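Local coordinates for protein carboxylic ester hydrolase (Aspergillus niger, PDB 7K4O) that hydrolyses ester bonds of tannins as a probably secreted serine esterase of the tannase family, probably releasing gallic acid, at residues D274-E279 and I303-K307; Q73-W79 and S117-G123; A516-R520 and S538-H543. All coordinates share one frame; numbering follows the deposited sequence.

Contact 1: D274-E279 and I303-K307; sequences DISTIE and IEVAK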
loop_
_atom_site.group_PDB
_atom_site.type_symbol
_atom_site.label_atom_id
_atom_site.label_comp_id
_atom_site.label_asym_id
_atom_site.label_seq_id
_atom_site.Cartn_x
_atom_site.Cartn_y
_atom_site.Cartn_z
ATOM N N ASP A 274 -12.781 -17.222 19.915
ATOM C CA ASP A 274 -11.660 -17.462 20.855
ATOM C C ASP A 274 -10.790 -18.565 20.301
ATOM O O ASP A 274 -11.275 -19.725 20.227
ATOM C CB ASP A 274 -12.194 -17.854 22.229
ATOM C CG ASP A 274 -11.113 -17.962 23.297
ATOM O OD1 ASP A 274 -9.931 -18.104 22.951
ATOM O OD2 ASP A 274 -11.486 -17.927 24.477
ATOM N N ILE A 275 -9.538 -18.271 19.956
ATOM C CA ILE A 275 -8.674 -19.271 19.293
ATOM C C ILE A 275 -8.229 -20.333 20.321
ATOM O O ILE A 275 -7.628 -21.324 19.879
ATOM C CB ILE A 275 -7.453 -18.648 18.580
ATOM C CG1 ILE A 275 -6.487 -17.965 19.548
ATOM C CG2 ILE A 275 -7.904 -17.704 17.459
ATOM C CD1 ILE A 275 -5.188 -17.597 18.906
ATOM N N SER A 276 -8.486 -20.136 21.609
ATOM C CA SER A 276 -8.230 -21.205 22.635
ATOM C C SER A 276 -8.968 -22.511 22.262
ATOM O O SER A 276 -8.457 -23.592 22.612
ATOM C CB SER A 276 -8.608 -20.746 24.005
ATOM O OG SER A 276 -7.578 -19.923 24.528
ATOM N N THR A 277 -10.068 -22.423 21.508
ATOM C CA THR A 277 -10.842 -23.597 21.023
ATOM C C THR A 277 -10.012 -24.434 20.059
ATOM O O THR A 277 -10.421 -25.578 19.756
ATOM C CB THR A 277 -12.144 -23.163 20.355
ATOM O OG1 THR A 277 -11.808 -22.385 19.201
ATOM C CG2 THR A 277 -13.021 -22.378 21.303
ATOM N N ILE A 278 -8.888 -23.928 19.574
ATOM C CA ILE A 278 -8.064 -24.647 18.562
ATOM C C ILE A 278 -7.016 -25.508 19.273
ATOM O O ILE A 278 -6.379 -26.334 18.612
ATOM C CB ILE A 278 -7.433 -23.648 17.558
ATOM C CG1 ILE A 278 -8.529 -22.815 16.892
ATOM C CG2 ILE A 278 -6.584 -24.369 16.523
ATOM C CD1 ILE A 278 -8.014 -21.597 16.139
ATOM N N GLU A 279 -6.799 -25.289 20.565
ATOM C CA GLU A 279 -5.790 -26.084 21.308
ATOM C C GLU A 279 -6.086 -27.582 21.139
ATOM O O GLU A 279 -7.240 -27.968 21.270
ATOM C CB GLU A 279 -5.775 -25.744 22.787
ATOM C CG GLU A 279 -4.574 -26.365 23.471
ATOM C CD GLU A 279 -4.444 -26.036 24.940
ATOM O OE1 GLU A 279 -3.822 -26.858 25.650
ATOM O OE2 GLU A 279 -4.950 -24.966 25.365
ATOM N N ILE A 303 -0.912 -20.912 21.044
ATOM C CA ILE A 303 -2.114 -20.059 21.182
ATOM C C ILE A 303 -1.744 -18.785 21.952
ATOM O O ILE A 303 -2.228 -17.706 21.589
ATOM C CB ILE A 303 -3.259 -20.851 21.831
ATOM C CG1 ILE A 303 -3.833 -21.820 20.804
ATOM C CG2 ILE A 303 -4.308 -19.920 22.409
ATOM C CD1 ILE A 303 -4.753 -22.831 21.399
ATOM N N GLU A 304 -0.952 -18.885 23.010
ATOM C CA GLU A 304 -0.583 -17.690 23.806
ATOM C C GLU A 304 0.208 -16.705 22.907
ATOM O O GLU A 304 -0.087 -15.501 22.953
ATOM C CB GLU A 304 0.248 -18.082 25.034
ATOM C CG GLU A 304 0.472 -16.935 25.999
ATOM C CD GLU A 304 1.359 -17.294 27.197
ATOM O OE1 GLU A 304 2.216 -18.233 27.077
ATOM O OE2 GLU A 304 1.251 -16.599 28.208
ATOM N N VAL A 305 1.162 -17.203 22.143
ATOM C CA VAL A 305 1.943 -16.364 21.202
ATOM C C VAL A 305 0.948 -15.736 20.213
ATOM O O VAL A 305 0.999 -14.494 20.020
ATOM C CB VAL A 305 3.041 -17.148 20.492
ATOM C CG1 VAL A 305 3.563 -16.394 19.272
ATOM C CG2 VAL A 305 4.177 -17.450 21.468
ATOM N N ALA A 306 0.042 -16.527 19.652
ATOM C CA ALA A 306 -0.846 -16.033 18.579
ATOM C C ALA A 306 -1.736 -14.960 19.172
ATOM O O ALA A 306 -1.963 -13.926 18.512
ATOM C CB ALA A 306 -1.653 -17.131 17.936
ATOM N N LYS A 307 -2.300 -15.192 20.354
ATOM C CA LYS A 307 -3.236 -14.229 20.940
ATOM C C LYS A 307 -2.474 -12.939 21.229
ATOM O O LYS A 307 -3.091 -11.858 21.177
ATOM C CB LYS A 307 -3.860 -14.723 22.244
ATOM C CG LYS A 307 -5.000 -15.703 22.073
ATOM C CD LYS A 307 -5.735 -15.875 23.375
ATOM C CE LYS A 307 -6.897 -16.820 23.201
ATOM N NZ LYS A 307 -7.714 -16.863 24.428
#
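K307 reaches from helix 300-310 to the loop 274-279 and ends between D274 and S276. Its ammonium K307 NZ lies 2.9 Å from D274 OD1, a hydrogen bond that is also a salt bridge. A second hydrogen bond runs from K307 NZ to S276 OG, 3.1 Å away. The lysine chain is extended beyond CG, which carries the charge past I275 to D274 and S276. D274 has CG anti to the backbone N (chi1 -173°), and this turns the carboxylate to the lysine. K307 NZ meets OD1 on the syn side, 31° out of the carboxylate plane. S276 N donates to D274 OD1 at 2.8 Å, from the opposite face. OD1 is therefore gripped by two donors, one from each face. The bond from S276 N makes an Asx turn, which leads into the short 3-10 segment 275-278. The contact joins this segment, in the loop between helix 266-272 and strand 282-285, to one side of helix 300-310.

Next to the charged group, the packing is apolar. I275 holds CG1 between its backbone N and carbonyl carbon (chi1 64°). I275 CD1 then lies 3.7 Å from A306 CB. I275 and the aliphatic part of K307 run antiparallel alongside each other, with I275 CD1 also against K307 CG. I303 points from the helix to the loop. Its CG2 branch faces I275 CG1 and S276 OG. The other branch places I303 CD1 3.4 Å from E279 CB, and the E279 side chain lies roughly perpendicular to that of I303. I303 CD1 also touches the backbone at E279 N. V298 packs against I303 and I278, while I244 of helix 238-252 and F331 pack against A306.

Contact 2: Q73-W79 and S117-G123; sequences QVLLEIW and SGMTDGG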
loop_
_atom_site.group_PDB
_atom_site.type_symbol
_atom_site.label_atom_id
_atom_site.label_comp_id
_atom_site.label_asym_id
_atom_site.label_seq_id
_atom_site.Cartn_x
_atom_site.Cartn_y
_atom_site.Cartn_z
ATOM N N GLN A 73 21.408 12.711 -10.661
ATOM C CA GLN A 73 20.670 12.375 -11.891
ATOM C C GLN A 73 19.400 11.602 -11.521
ATOM O O GLN A 73 19.442 10.618 -10.744
ATOM C CB GLN A 73 21.522 11.531 -12.837
ATOM C CG GLN A 73 20.850 11.343 -14.191
ATOM C CD GLN A 73 21.753 10.678 -15.205
ATOM O OE1 GLN A 73 22.292 11.346 -16.083
ATOM N NE2 GLN A 73 21.930 9.380 -15.086
ATOM N N VAL A 74 18.291 12.026 -12.100
ATOM C CA VAL A 74 16.987 11.373 -11.949
ATOM C C VAL A 74 16.555 10.910 -13.355
ATOM O O VAL A 74 16.714 11.669 -14.314
ATOM C CB VAL A 74 15.962 12.337 -11.345
ATOM C CG1 VAL A 74 14.649 11.622 -11.120
ATOM C CG2 VAL A 74 16.460 12.983 -10.040
ATOM N N LEU A 75 16.061 9.706 -13.462
ATOM C CA LEU A 75 15.489 9.180 -14.717
ATOM C C LEU A 75 13.957 9.117 -14.550
ATOM O O LEU A 75 13.435 8.592 -13.576
ATOM C CB LEU A 75 16.022 7.784 -15.017
ATOM C CG LEU A 75 17.533 7.711 -15.101
ATOM C CD1 LEU A 75 17.990 6.299 -15.318
ATOM C CD2 LEU A 75 18.068 8.625 -16.176
ATOM N N LEU A 76 13.262 9.516 -15.607
ATOM C CA LEU A 76 11.823 9.282 -15.728
ATOM C C LEU A 76 11.568 8.350 -16.909
ATOM O O LEU A 76 12.302 8.394 -17.915
ATOM C CB LEU A 76 11.092 10.609 -15.949
ATOM C CG LEU A 76 11.252 11.675 -14.874
ATOM C CD1 LEU A 76 10.368 12.857 -15.197
ATOM C CD2 LEU A 76 10.931 11.132 -13.486
ATOM N N GLU A 77 10.544 7.548 -16.767
ATOM C CA GLU A 77 10.054 6.711 -17.877
ATOM C C GLU A 77 8.562 6.998 -18.001
ATOM O O GLU A 77 7.843 6.857 -17.022
ATOM C CB GLU A 77 10.317 5.217 -17.664
ATOM C CG GLU A 77 9.781 4.341 -18.810
ATOM C CD GLU A 77 10.378 2.932 -18.835
ATOM O OE1 GLU A 77 9.657 1.967 -19.104
ATOM O OE2 GLU A 77 11.582 2.811 -18.438
ATOM N N ILE A 78 8.133 7.345 -19.217
ATOM C CA ILE A 78 6.733 7.741 -19.466
ATOM C C ILE A 78 6.286 6.975 -20.713
ATOM O O ILE A 78 7.004 7.004 -21.707
ATOM C CB ILE A 78 6.643 9.276 -19.655
ATOM C CG1 ILE A 78 7.015 10.007 -18.339
ATOM C CG2 ILE A 78 5.241 9.692 -20.097
ATOM C CD1 ILE A 78 7.141 11.507 -18.488
ATOM N N TRP A 79 5.160 6.322 -20.605
ATOM C CA TRP A 79 4.544 5.647 -21.769
ATOM C C TRP A 79 3.432 6.542 -22.303
ATOM O O TRP A 79 2.483 6.804 -21.565
ATOM C CB TRP A 79 4.040 4.293 -21.390
ATOM C CG TRP A 79 5.083 3.292 -20.989
ATOM C CD1 TRP A 79 6.436 3.471 -20.852
ATOM C CD2 TRP A 79 4.819 1.929 -20.648
ATOM N NE1 TRP A 79 7.020 2.291 -20.443
ATOM C CE2 TRP A 79 6.051 1.344 -20.263
ATOM C CE3 TRP A 79 3.668 1.158 -20.579
ATOM C CZ2 TRP A 79 6.139 0.007 -19.885
ATOM C CZ3 TRP A 79 3.742 -0.161 -20.178
ATOM C CH2 TRP A 79 4.973 -0.727 -19.823
ATOM N N SER A 117 1.477 7.756 -18.914
ATOM C CA SER A 117 1.700 7.032 -17.642
ATOM C C SER A 117 3.183 7.107 -17.274
ATOM O O SER A 117 4.046 6.874 -18.122
ATOM C CB SER A 117 1.269 5.593 -17.795
ATOM O OG SER A 117 -0.123 5.507 -18.156
ATOM N N GLY A 118 3.488 7.534 -16.056
ATOM C CA GLY A 118 4.878 7.799 -15.668
ATOM C C GLY A 118 5.345 7.113 -14.406
ATOM O O GLY A 118 4.563 6.806 -13.494
ATOM N N MET A 119 6.662 6.922 -14.362
ATOM C CA MET A 119 7.355 6.493 -13.136
ATOM C C MET A 119 8.716 7.170 -13.060
ATOM O O MET A 119 9.243 7.681 -14.061
ATOM C CB MET A 119 7.511 4.972 -13.124
ATOM C CG MET A 119 8.482 4.460 -14.158
ATOM S SD MET A 119 8.378 2.603 -14.085
ATOM C CE MET A 119 9.682 2.226 -15.221
ATOM N N THR A 120 9.290 7.134 -11.866
ATOM C CA THR A 120 10.603 7.736 -11.607
ATOM C C THR A 120 11.558 6.685 -11.026
ATOM O O THR A 120 11.134 5.708 -10.393
ATOM C CB THR A 120 10.456 8.910 -10.624
ATOM O OG1 THR A 120 11.731 9.501 -10.361
ATOM C CG2 THR A 120 9.784 8.552 -9.330
ATOM N N ASP A 121 12.832 6.952 -11.196
ATOM C CA ASP A 121 13.866 6.188 -10.466
ATOM C C ASP A 121 14.260 6.892 -9.172
ATOM O O ASP A 121 15.119 6.369 -8.484
ATOM C CB ASP A 121 15.093 5.878 -11.310
ATOM C CG ASP A 121 16.185 6.907 -11.327
ATOM O OD1 ASP A 121 15.932 8.107 -11.045
ATOM O OD2 ASP A 121 17.341 6.493 -11.683
ATOM N N GLY A 122 13.707 8.074 -8.884
ATOM C CA GLY A 122 13.961 8.716 -7.585
ATOM C C GLY A 122 15.324 9.330 -7.436
ATOM O O GLY A 122 15.606 9.885 -6.328
ATOM N N GLY A 123 16.164 9.287 -8.461
ATOM C CA GLY A 123 17.578 9.683 -8.361
ATOM C C GLY A 123 18.465 8.566 -7.836
ATOM O O GLY A 123 19.631 8.865 -7.512
HETATM O O HOH W 1 19.420 7.988 -11.330
HETATM O O HOH W 2 21.319 11.090 -8.161
#
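The carboxylate of D121 is the flat group that joins the two segments at one end, and both its faces are used. L75 N meets D121 OD1 from one face, 62° out of the carboxylate plane, at 2.9 Å in a nearly straight N-H...O bond. G123 N reaches the same oxygen from the opposite face, closing an Asx turn. OD2 lies against L75 CG. It also accepts from G126 N and from a water that donates to Q73 O as well. D121 has CG between its backbone N and carbonyl carbon (chi1 88°), which swings the carboxylate back to the edge of strand 74-81. M119 CE packs against the second flat group, the E77 carboxylate, 3.7 Å from E77 CD, and M119 extends next to E77 with the same heading. W79 NE1 donates to the anti lone pair of E77 OE1 at 3.0 Å, and that oxygen sits 16° out of the indole plane. Y57 stacks on the W79 ring.

The backbones form an antiparallel pair in the central mixed sheet of an alpha/beta-hydrolase-type fold. E77 with M119 and W79 with S117 are hydrogen-bonded pairs. L76 with T120 and I78 with G118 are non-hydrogen-bonded. L76 CD2 rests 3.6 Å from T120 OG1, which accepts from G122 N in an ST turn. L76 and I78 face helix 144-169. E77 and W79 are on the other side, where a glycan N-acetylglucosamine touches E77.

Beyond T120 the strand ends, but D121 N still bonds to L75 O at 3.0 Å. D121 OD1 fills the place of the missing backbone acceptor for L75 N. The D121 backbone N and its OD1 together extend the pairing to L75, and the negative charge is probably stabilised by the backbone donors around it.

Contact 3: A516-R520 and S538-H543; sequences AWPLR and SIDSWH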
loop_
_atom_site.group_PDB
_atom_site.type_symbol
_atom_site.label_atom_id
_atom_site.label_comp_id
_atom_site.label_asym_id
_atom_site.label_seq_id
_atom_site.Cartn_x
_atom_site.Cartn_y
_atom_site.Cartn_z
ATOM N N ALA A 516 -18.406 0.531 1.517
ATOM C CA ALA A 516 -17.637 1.725 1.907
ATOM C C ALA A 516 -17.722 1.865 3.411
ATOM O O ALA A 516 -18.834 1.918 3.973
ATOM C CB ALA A 516 -18.174 2.969 1.255
ATOM N N TRP A 517 -16.561 1.954 4.039
ATOM C CA TRP A 517 -16.438 2.305 5.469
ATOM C C TRP A 517 -17.315 3.500 5.748
ATOM O O TRP A 517 -17.350 4.451 4.974
ATOM C CB TRP A 517 -14.953 2.613 5.797
ATOM C CG TRP A 517 -14.726 2.923 7.241
ATOM C CD1 TRP A 517 -14.637 4.142 7.823
ATOM C CD2 TRP A 517 -14.696 1.960 8.317
ATOM N NE1 TRP A 517 -14.532 4.007 9.188
ATOM C CE2 TRP A 517 -14.592 2.685 9.510
ATOM C CE3 TRP A 517 -14.828 0.568 8.374
ATOM C CZ2 TRP A 517 -14.585 2.063 10.761
ATOM C CZ3 TRP A 517 -14.775 -0.056 9.610
ATOM C CH2 TRP A 517 -14.688 0.695 10.775
ATOM N N PRO A 518 -18.034 3.591 6.885
ATOM C CA PRO A 518 -18.023 2.617 7.992
ATOM C C PRO A 518 -19.074 1.505 7.954
ATOM O O PRO A 518 -19.224 0.795 8.955
ATOM C CB PRO A 518 -18.342 3.530 9.179
ATOM C CG PRO A 518 -19.302 4.541 8.618
ATOM C CD PRO A 518 -18.801 4.782 7.210
ATOM N N LEU A 519 -19.700 1.314 6.797
ATOM C CA LEU A 519 -20.610 0.171 6.608
ATOM C C LEU A 519 -19.768 -1.094 6.485
ATOM O O LEU A 519 -18.594 -1.060 6.036
ATOM C CB LEU A 519 -21.478 0.414 5.359
ATOM C CG LEU A 519 -22.327 1.688 5.399
ATOM C CD1 LEU A 519 -23.039 1.877 4.064
ATOM C CD2 LEU A 519 -23.340 1.634 6.540
ATOM N N ARG A 520 -20.355 -2.235 6.857
ATOM C CA ARG A 520 -19.718 -3.560 6.706
ATOM C C ARG A 520 -20.626 -4.483 5.890
ATOM O O ARG A 520 -21.855 -4.290 5.915
ATOM C CB ARG A 520 -19.489 -4.260 8.056
ATOM C CG ARG A 520 -18.814 -3.471 9.152
ATOM C CD ARG A 520 -17.499 -2.849 8.762
ATOM N NE ARG A 520 -16.510 -3.777 8.267
ATOM C CZ ARG A 520 -15.834 -3.602 7.110
ATOM N NH1 ARG A 520 -16.080 -2.553 6.326
ATOM N NH2 ARG A 520 -14.930 -4.471 6.764
ATOM N N SER A 538 -19.147 -3.608 15.610
ATOM C CA SER A 538 -18.087 -3.894 14.615
ATOM C C SER A 538 -17.240 -2.629 14.410
ATOM O O SER A 538 -16.021 -2.768 14.375
ATOM C CB SER A 538 -18.692 -4.374 13.322
ATOM O OG SER A 538 -19.263 -5.664 13.479
ATOM N N ILE A 539 -17.882 -1.475 14.223
ATOM C CA ILE A 539 -17.129 -0.222 13.942
ATOM C C ILE A 539 -16.164 -0.005 15.103
ATOM O O ILE A 539 -14.997 0.314 14.861
ATOM C CB ILE A 539 -18.086 0.946 13.729
ATOM C CG1 ILE A 539 -18.841 0.750 12.411
ATOM C CG2 ILE A 539 -17.387 2.286 13.824
ATOM C CD1 ILE A 539 -20.050 1.612 12.305
ATOM N N ASP A 540 -16.641 -0.199 16.335
ATOM C CA ASP A 540 -15.810 0.077 17.540
ATOM C C ASP A 540 -14.612 -0.857 17.564
ATOM O O ASP A 540 -13.568 -0.447 18.109
ATOM C CB ASP A 540 -16.613 -0.054 18.830
ATOM C CG ASP A 540 -17.665 1.005 19.049
ATOM O OD1 ASP A 540 -17.724 2.010 18.293
ATOM O OD2 ASP A 540 -18.515 0.774 19.951
ATOM N N SER A 541 -14.707 -2.074 17.028
ATOM C CA SER A 541 -13.601 -3.063 17.054
ATOM C C SER A 541 -12.413 -2.585 16.204
ATOM O O SER A 541 -11.329 -3.111 16.390
ATOM C CB SER A 541 -13.996 -4.421 16.633
ATOM O OG SER A 541 -14.233 -4.524 15.227
ATOM N N TRP A 542 -12.652 -1.641 15.283
ATOM C CA TRP A 542 -11.596 -1.140 14.368
ATOM C C TRP A 542 -10.920 0.095 14.952
ATOM O O TRP A 542 -10.057 0.677 14.237
ATOM C CB TRP A 542 -12.194 -0.765 13.000
ATOM C CG TRP A 542 -12.631 -1.900 12.143
ATOM C CD1 TRP A 542 -13.903 -2.379 12.007
ATOM C CD2 TRP A 542 -11.823 -2.651 11.225
ATOM N NE1 TRP A 542 -13.922 -3.415 11.129
ATOM C CE2 TRP A 542 -12.667 -3.593 10.598
ATOM C CE3 TRP A 542 -10.465 -2.667 10.931
ATOM C CZ2 TRP A 542 -12.184 -4.516 9.683
ATOM C CZ3 TRP A 542 -9.983 -3.565 10.012
ATOM C CH2 TRP A 542 -10.835 -4.482 9.387
ATOM N N HIS A 543 -11.364 0.567 16.104
ATOM C CA HIS A 543 -10.878 1.839 16.679
ATOM C C HIS A 543 -10.020 1.513 17.890
ATOM O O HIS A 543 -10.488 0.750 18.759
ATOM C CB HIS A 543 -12.011 2.748 17.067
ATOM C CG HIS A 543 -12.801 3.262 15.905
ATOM N ND1 HIS A 543 -14.063 3.808 16.070
ATOM C CD2 HIS A 543 -12.502 3.360 14.585
ATOM C CE1 HIS A 543 -14.513 4.217 14.887
ATOM N NE2 HIS A 543 -13.580 3.945 13.953
#
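The turn 516-520 packs against the end of helix 536-541 through a T-shaped tryptophan pair. The turn contains a cis peptide bond between W517 and P518, then leads into strand 520-524. The six-membered ring of W517 sends its edge to the face of the five-membered ring of W542, with centroids 4.8 Å apart and planes at 78°. W517 CH2 comes within 3.4 Å of W542 CD1. W517 CG is anti to the backbone N (chi1 -178°), which carries the indole across to the helix. P518 CB lies over one face of the same indole.

I539 CD1 meets P518 CB at 4.0 Å, and I539 CG2 meets W517 CZ2 at 4.2 Å. Y444 of helix 444-452 also touches W517, P518 and I539.

No hydrogen bond crosses between the segments, yet outside acidic groups join them. D267 OD2 takes a salt bridge from R520 NE and a hydrogen bond from W542 NE1. E432 OE2 accepts from W517 NE1 and, weakly, from H543 NE2. R520 NH2 donates to T459 OG1. The R520 chain is bent at chi2 and chi3, and R520 NH1 turns back to L519 O at 2.9 Å.

The three contacts follow one another along the chain and do not touch. Contact 2 belongs to the central sheet. Contacts 1 and 3 lie on the opposite side of the chain's centre from it, with centres about 48 Å and 38 Å from that of contact 2. Contacts 1 and 3 are nearer each other, about 24 Å between centres and 13 Å between nearest atoms. Helix 266-272 precedes loop 274-279 and also borders contact 3. None of their residues lines the gallic acid pocket, which includes S186 and H465. These two probably act with D419 as a catalytic triad. R520 is about 8 Å from D256 of the calcium site, between side chains.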